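Local coordinates for putative ABC transporter, ATP-binding protein ComA (PDB 3K8U) that forms the C39-family peptidase domain of a putative ABC transporter, with a fold of the papain-like clan CA, at residues L94-V99 and I110-P115; I85-K90 and E130-A135. All coordinates share one frame; numbering follows the deposited sequence.

Contact 1 of 2, residues L94-V99 and I110-P115; sequences LQHYYV and IGDPDP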
loop_
_atom_site.group_PDB
_atom_site.type_symbol
_atom_site.label_atom_id
_atom_site.label_comp_id
_atom_site.label_asym_id
_atom_site.label_seq_id
_atom_site.Cartn_x
_atom_site.Cartn_y
_atom_site.Cartn_z
ATOM N N LEU A 94 -4.737 6.079 11.936
ATOM C CA LEU A 94 -5.293 6.838 10.819
ATOM C C LEU A 94 -4.390 6.929 9.590
ATOM O O LEU A 94 -4.790 7.492 8.571
ATOM C CB LEU A 94 -5.670 8.248 11.284
ATOM C CG LEU A 94 -6.839 8.358 12.266
ATOM C CD1 LEU A 94 -6.920 9.771 12.822
ATOM C CD2 LEU A 94 -8.142 7.974 11.576
ATOM N N GLN A 95 -3.185 6.368 9.683
ATOM C CA GLN A 95 -2.235 6.389 8.574
ATOM C C GLN A 95 -1.616 5.014 8.307
ATOM O O GLN A 95 -0.394 4.860 8.251
ATOM C CB GLN A 95 -1.133 7.430 8.818
ATOM C CG GLN A 95 -1.625 8.873 8.894
ATOM C CD GLN A 95 -2.064 9.437 7.550
ATOM O OE1 GLN A 95 -2.375 8.694 6.612
ATOM N NE2 GLN A 95 -2.083 10.761 7.449
ATOM N N HIS A 96 -2.471 4.009 8.167
ATOM C CA HIS A 96 -2.007 2.659 7.882
ATOM C C HIS A 96 -2.378 2.335 6.438
ATOM O O HIS A 96 -3.396 2.811 5.934
ATOM C CB HIS A 96 -2.641 1.641 8.834
ATOM C CG HIS A 96 -1.875 0.359 8.926
ATOM N ND1 HIS A 96 -0.750 0.222 9.712
ATOM C CD2 HIS A 96 -2.043 -0.829 8.299
ATOM C CE1 HIS A 96 -0.257 -0.994 9.563
ATOM N NE2 HIS A 96 -1.023 -1.652 8.712
ATOM N N TYR A 97 -1.544 1.542 5.770
ATOM C CA TYR A 97 -1.789 1.175 4.379
ATOM C C TYR A 97 -1.477 -0.293 4.156
ATOM O O TYR A 97 -0.709 -0.890 4.906
ATOM C CB TYR A 97 -0.882 1.983 3.433
ATOM C CG TYR A 97 -1.029 3.485 3.532
ATOM C CD1 TYR A 97 -1.864 4.181 2.663
ATOM C CD2 TYR A 97 -0.337 4.208 4.506
ATOM C CE1 TYR A 97 -2.016 5.563 2.765
ATOM C CE2 TYR A 97 -0.480 5.582 4.616
ATOM C CZ TYR A 97 -1.320 6.253 3.747
ATOM O OH TYR A 97 -1.471 7.614 3.867
ATOM N N TYR A 98 -2.068 -0.857 3.107
ATOM C CA TYR A 98 -1.816 -2.242 2.715
ATOM C C TYR A 98 -1.425 -2.216 1.252
ATOM O O TYR A 98 -1.693 -1.247 0.532
ATOM C CB TYR A 98 -3.086 -3.103 2.726
ATOM C CG TYR A 98 -3.743 -3.426 4.042
ATOM C CD1 TYR A 98 -3.048 -3.365 5.247
ATOM C CD2 TYR A 98 -5.078 -3.835 4.067
ATOM C CE1 TYR A 98 -3.670 -3.709 6.448
ATOM C CE2 TYR A 98 -5.707 -4.178 5.253
ATOM C CZ TYR A 98 -5.003 -4.115 6.439
ATOM O OH TYR A 98 -5.640 -4.464 7.604
ATOM N N VAL A 99 -0.793 -3.297 0.819
ATOM C CA VAL A 99 -0.482 -3.480 -0.584
ATOM C C VAL A 99 -1.549 -4.510 -0.970
ATOM O O VAL A 99 -1.885 -5.380 -0.161
ATOM C CB VAL A 99 0.907 -4.117 -0.803
ATOM C CG1 VAL A 99 1.102 -4.425 -2.280
ATOM C CG2 VAL A 99 2.007 -3.178 -0.311
ATOM N N ILE A 110 -3.641 -9.471 0.592
ATOM C CA ILE A 110 -3.058 -8.186 0.964
ATOM C C ILE A 110 -1.709 -8.298 1.658
ATOM O O ILE A 110 -1.343 -9.353 2.176
ATOM C CB ILE A 110 -4.028 -7.353 1.846
ATOM C CG1 ILE A 110 -4.335 -8.079 3.159
ATOM C CG2 ILE A 110 -5.337 -7.071 1.082
ATOM C CD1 ILE A 110 -3.604 -7.516 4.360
ATOM N N GLY A 111 -0.973 -7.190 1.647
ATOM C CA GLY A 111 0.324 -7.137 2.289
ATOM C C GLY A 111 0.280 -6.047 3.336
ATOM O O GLY A 111 0.157 -4.865 3.013
ATOM N N ASP A 112 0.282 -6.457 4.596
ATOM C CA ASP A 112 0.246 -5.518 5.706
ATOM C C ASP A 112 1.660 -5.416 6.286
ATOM O O ASP A 112 2.177 -6.388 6.821
ATOM C CB ASP A 112 -0.741 -6.030 6.771
ATOM C CG ASP A 112 -0.852 -5.111 7.980
ATOM O OD1 ASP A 112 -0.123 -4.102 8.064
ATOM O OD2 ASP A 112 -1.674 -5.408 8.868
ATOM N N PRO A 113 2.291 -4.227 6.198
ATOM C CA PRO A 113 3.648 -3.999 6.718
ATOM C C PRO A 113 3.835 -4.410 8.185
ATOM O O PRO A 113 4.965 -4.635 8.623
ATOM C CB PRO A 113 3.838 -2.498 6.516
ATOM C CG PRO A 113 3.048 -2.244 5.254
ATOM C CD PRO A 113 1.781 -3.015 5.531
ATOM N N ASP A 114 2.740 -4.477 8.943
ATOM C CA ASP A 114 2.775 -4.914 10.346
ATOM C C ASP A 114 3.500 -6.267 10.289
ATOM O O ASP A 114 3.023 -7.200 9.646
ATOM C CB ASP A 114 1.330 -5.089 10.849
ATOM C CG ASP A 114 1.235 -5.617 12.279
ATOM O OD1 ASP A 114 2.153 -6.312 12.767
ATOM O OD2 ASP A 114 0.188 -5.370 12.904
ATOM N N PRO A 115 4.671 -6.380 10.950
ATOM C CA PRO A 115 5.441 -7.630 10.939
ATOM C C PRO A 115 4.772 -8.868 11.527
ATOM O O PRO A 115 5.231 -9.984 11.286
ATOM C CB PRO A 115 6.741 -7.246 11.652
ATOM C CG PRO A 115 6.328 -6.145 12.568
ATOM C CD PRO A 115 5.373 -5.335 11.712
HETATM O O HOH W 1 -4.229 -6.487 8.829
#
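His-96 reaches Asp-112 across the beta hairpin of strands 93-104 and 107-112. Its CG lies anti to the backbone N (chi1 -160°), and NE2 donates to Asp-112 OD1 at 2.7 Å. The N-H points nearly straight at the oxygen (161°) and OD1 sits close to the imidazole plane; the ring and carboxylate planes are 82° apart, and NE2 meets OD1 from above the carboxylate plane. From the opposite face, Asp-114 N donates to the same OD1 at 3.0 Å, closing an Asx turn; two donors thus grip one oxygen and limit rotation of the carboxylate. With Cys-17 packed on His-96, the arrangement is consistent with the Cys-His-Asp constellation of papain-like peptidases. At Tyr-97 it is the backbone that meets the other strand: its buried carbonyl O lies 3.3 Å from Pro-113 CD and has no hydrogen-bonding partner in the model. Tyr-98 takes Ile-110 CD1 over the centre of one ring face, a CH-pi contact with CD1 3.9 Å from the ring centroid, and its CE1 packs on Asp-112 CG. Its hydroxyl bonds to Glu-130 and receives a water that also donates to Asp-112 OD2. Val-99 and Gly-111 form an antiparallel hydrogen-bonded pair: Val-99 N to Gly-111 O is 2.9 Å, and Gly-111 N to Val-99 O is 2.7 Å.

Contact 2 of 2, residues I85-K90 and E130-A135; sequences IVHVIK and EWTGLA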
loop_
_atom_site.group_PDB
_atom_site.type_symbol
_atom_site.label_atom_id
_atom_site.label_comp_id
_atom_site.label_asym_id
_atom_site.label_seq_id
_atom_site.Cartn_x
_atom_site.Cartn_y
_atom_site.Cartn_z
ATOM N N ILE A 85 -1.612 0.288 -3.749
ATOM C CA ILE A 85 -1.681 0.673 -2.343
ATOM C C ILE A 85 -3.059 1.178 -1.934
ATOM O O ILE A 85 -3.726 1.847 -2.712
ATOM C CB ILE A 85 -0.630 1.769 -2.064
ATOM C CG1 ILE A 85 0.773 1.220 -2.350
ATOM C CG2 ILE A 85 -0.739 2.286 -0.629
ATOM C CD1 ILE A 85 1.846 2.287 -2.460
ATOM N N VAL A 86 -3.490 0.824 -0.723
ATOM C CA VAL A 86 -4.777 1.286 -0.200
ATOM C C VAL A 86 -4.630 1.830 1.213
ATOM O O VAL A 86 -3.762 1.392 1.974
ATOM C CB VAL A 86 -5.869 0.173 -0.191
ATOM C CG1 VAL A 86 -6.249 -0.205 -1.616
ATOM C CG2 VAL A 86 -5.398 -1.053 0.590
ATOM N N HIS A 87 -5.482 2.794 1.550
ATOM C CA HIS A 87 -5.482 3.409 2.873
ATOM C C HIS A 87 -6.550 2.707 3.707
ATOM O O HIS A 87 -7.723 2.648 3.314
ATOM C CB HIS A 87 -5.802 4.907 2.746
ATOM C CG HIS A 87 -5.731 5.663 4.038
ATOM N ND1 HIS A 87 -6.386 6.861 4.232
ATOM C CD2 HIS A 87 -5.086 5.396 5.199
ATOM C CE1 HIS A 87 -6.149 7.298 5.456
ATOM N NE2 HIS A 87 -5.363 6.428 6.063
ATOM N N VAL A 88 -6.140 2.147 4.841
ATOM C CA VAL A 88 -7.071 1.438 5.718
ATOM C C VAL A 88 -6.995 1.973 7.136
ATOM O O VAL A 88 -5.908 2.282 7.632
ATOM C CB VAL A 88 -6.801 -0.087 5.741
ATOM C CG1 VAL A 88 -7.085 -0.695 4.374
ATOM C CG2 VAL A 88 -5.348 -0.368 6.150
ATOM N N ILE A 89 -8.154 2.119 7.773
ATOM C CA ILE A 89 -8.210 2.609 9.147
ATOM C C ILE A 89 -8.237 1.394 10.071
ATOM O O ILE A 89 -9.118 0.545 9.966
ATOM C CB ILE A 89 -9.484 3.460 9.407
ATOM C CG1 ILE A 89 -9.618 4.563 8.355
ATOM C CG2 ILE A 89 -9.444 4.059 10.815
ATOM C CD1 ILE A 89 -8.510 5.607 8.379
ATOM N N LYS A 90 -7.239 1.286 10.940
ATOM C CA LYS A 90 -7.175 0.165 11.870
ATOM C C LYS A 90 -7.116 0.702 13.288
ATOM O O LYS A 90 -6.066 1.155 13.748
ATOM C CB LYS A 90 -5.959 -0.713 11.573
ATOM C CG LYS A 90 -5.988 -1.352 10.195
ATOM C CD LYS A 90 -4.884 -2.378 10.033
ATOM C CE LYS A 90 -5.065 -3.548 10.982
ATOM N NZ LYS A 90 -6.346 -4.268 10.760
ATOM N N GLU A 130 -12.522 -1.583 6.727
ATOM C CA GLU A 130 -11.347 -0.765 7.054
ATOM C C GLU A 130 -10.936 0.246 5.979
ATOM O O GLU A 130 -10.378 1.299 6.286
ATOM C CB GLU A 130 -10.130 -1.667 7.311
ATOM C CG GLU A 130 -10.301 -2.726 8.390
ATOM C CD GLU A 130 -9.076 -3.629 8.529
ATOM O OE1 GLU A 130 -9.009 -4.373 9.529
ATOM O OE2 GLU A 130 -8.186 -3.606 7.645
ATOM N N TRP A 131 -11.182 -0.103 4.720
ATOM C CA TRP A 131 -10.797 0.723 3.567
ATOM C C TRP A 131 -11.527 2.061 3.422
ATOM O O TRP A 131 -12.761 2.120 3.445
ATOM C CB TRP A 131 -10.969 -0.117 2.296
ATOM C CG TRP A 131 -10.436 0.474 1.014
ATOM C CD1 TRP A 131 -9.312 1.238 0.853
ATOM C CD2 TRP A 131 -10.966 0.259 -0.292
ATOM N NE1 TRP A 131 -9.103 1.499 -0.484
ATOM C CE2 TRP A 131 -10.107 0.908 -1.206
ATOM C CE3 TRP A 131 -12.085 -0.431 -0.783
ATOM C CZ2 TRP A 131 -10.332 0.886 -2.585
ATOM C CZ3 TRP A 131 -12.306 -0.454 -2.151
ATOM C CH2 TRP A 131 -11.430 0.202 -3.038
ATOM N N THR A 132 -10.755 3.134 3.258
ATOM C CA THR A 132 -11.319 4.470 3.080
ATOM C C THR A 132 -11.796 4.660 1.643
ATOM O O THR A 132 -12.487 5.630 1.338
ATOM C CB THR A 132 -10.282 5.586 3.349
ATOM O OG1 THR A 132 -9.239 5.519 2.366
ATOM C CG2 THR A 132 -9.681 5.456 4.747
ATOM N N GLY A 133 -11.418 3.731 0.769
ATOM C CA GLY A 133 -11.767 3.835 -0.634
ATOM C C GLY A 133 -10.594 4.377 -1.441
ATOM O O GLY A 133 -10.575 4.270 -2.666
ATOM N N LEU A 134 -9.606 4.952 -0.758
ATOM C CA LEU A 134 -8.437 5.504 -1.433
ATOM C C LEU A 134 -7.500 4.413 -1.927
ATOM O O LEU A 134 -7.118 3.514 -1.171
ATOM C CB LEU A 134 -7.662 6.459 -0.515
ATOM C CG LEU A 134 -6.413 7.087 -1.154
ATOM C CD1 LEU A 134 -6.823 8.073 -2.236
ATOM C CD2 LEU A 134 -5.569 7.784 -0.104
ATOM N N ALA A 135 -7.148 4.493 -3.208
ATOM C CA ALA A 135 -6.235 3.536 -3.825
ATOM C C ALA A 135 -5.184 4.322 -4.602
ATOM O O ALA A 135 -5.506 5.295 -5.283
ATOM C CB ALA A 135 -6.988 2.596 -4.764
#
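Thr-132 sets its CG2 over one face of the His-87 imidazole, a CH-pi contact 4.0 Å from CG2 to the ring centroid; the Tyr-97 ring stacks on the opposite face. The Trp-131 indole has Gly-133 CA above one face, offset toward the rim, and two carbonyl oxygens at its edge: His-87 O, 3.3 Å from CD1, and Leu-134 O, to which NE1 donates at 2.9 Å. Val-86, crossing the indole at about a right angle, brings CB within 3.5 Å of NE1. Strand 84-90 pairs antiparallel with the chain leaving helix 124-130, Val-88 with Trp-131 and, past the corner at Gly-133, Val-86 with Ala-135 of strand 134-140; both are non-hydrogen-bonded pairs, and the two-residue shift between them defines a beta bulge. Ile-89 N donates to Glu-130 O at 2.8 Å, and Thr-132 N almost linearly (176°) to His-87 O. Lys-90 NZ meets Glu-130 OE1 at 2.9 Å, a salt bridge whose hydrogen bond is weak, while Glu-130 OE2 is hydrogen-bonded to the Tyr-98 hydroxyl. At the bulge, Leu-134 O accepts a long bond from His-87 N (3.3 Å) and, from the opposite face of its plane, the Trp-131 indole N-H, satisfying both groups.

How the contacts relate
After three helices and strand 63-69, the chain enters strand 84-90, which supplies one side of contact 2, and turns at once into strand 93-104, its neighbour in the sheet. Contact 1 then closes a short loop of ten residues, pairing that strand with 107-112. Only after strand 120-123 and helix 124-130 does the chain return to 84-90 and complete contact 2, whose 39-residue loop encloses contact 1 entirely. Contact 2 joins 134-140 to 84-90 and contact 1 joins 93-104 to 107-112, so the four strands lie side by side in the sheet. Their centres lie about 9 Å apart, and Leu-94 O and His-87 NE2, 2.8 Å apart, make a probable hydrogen bond between them.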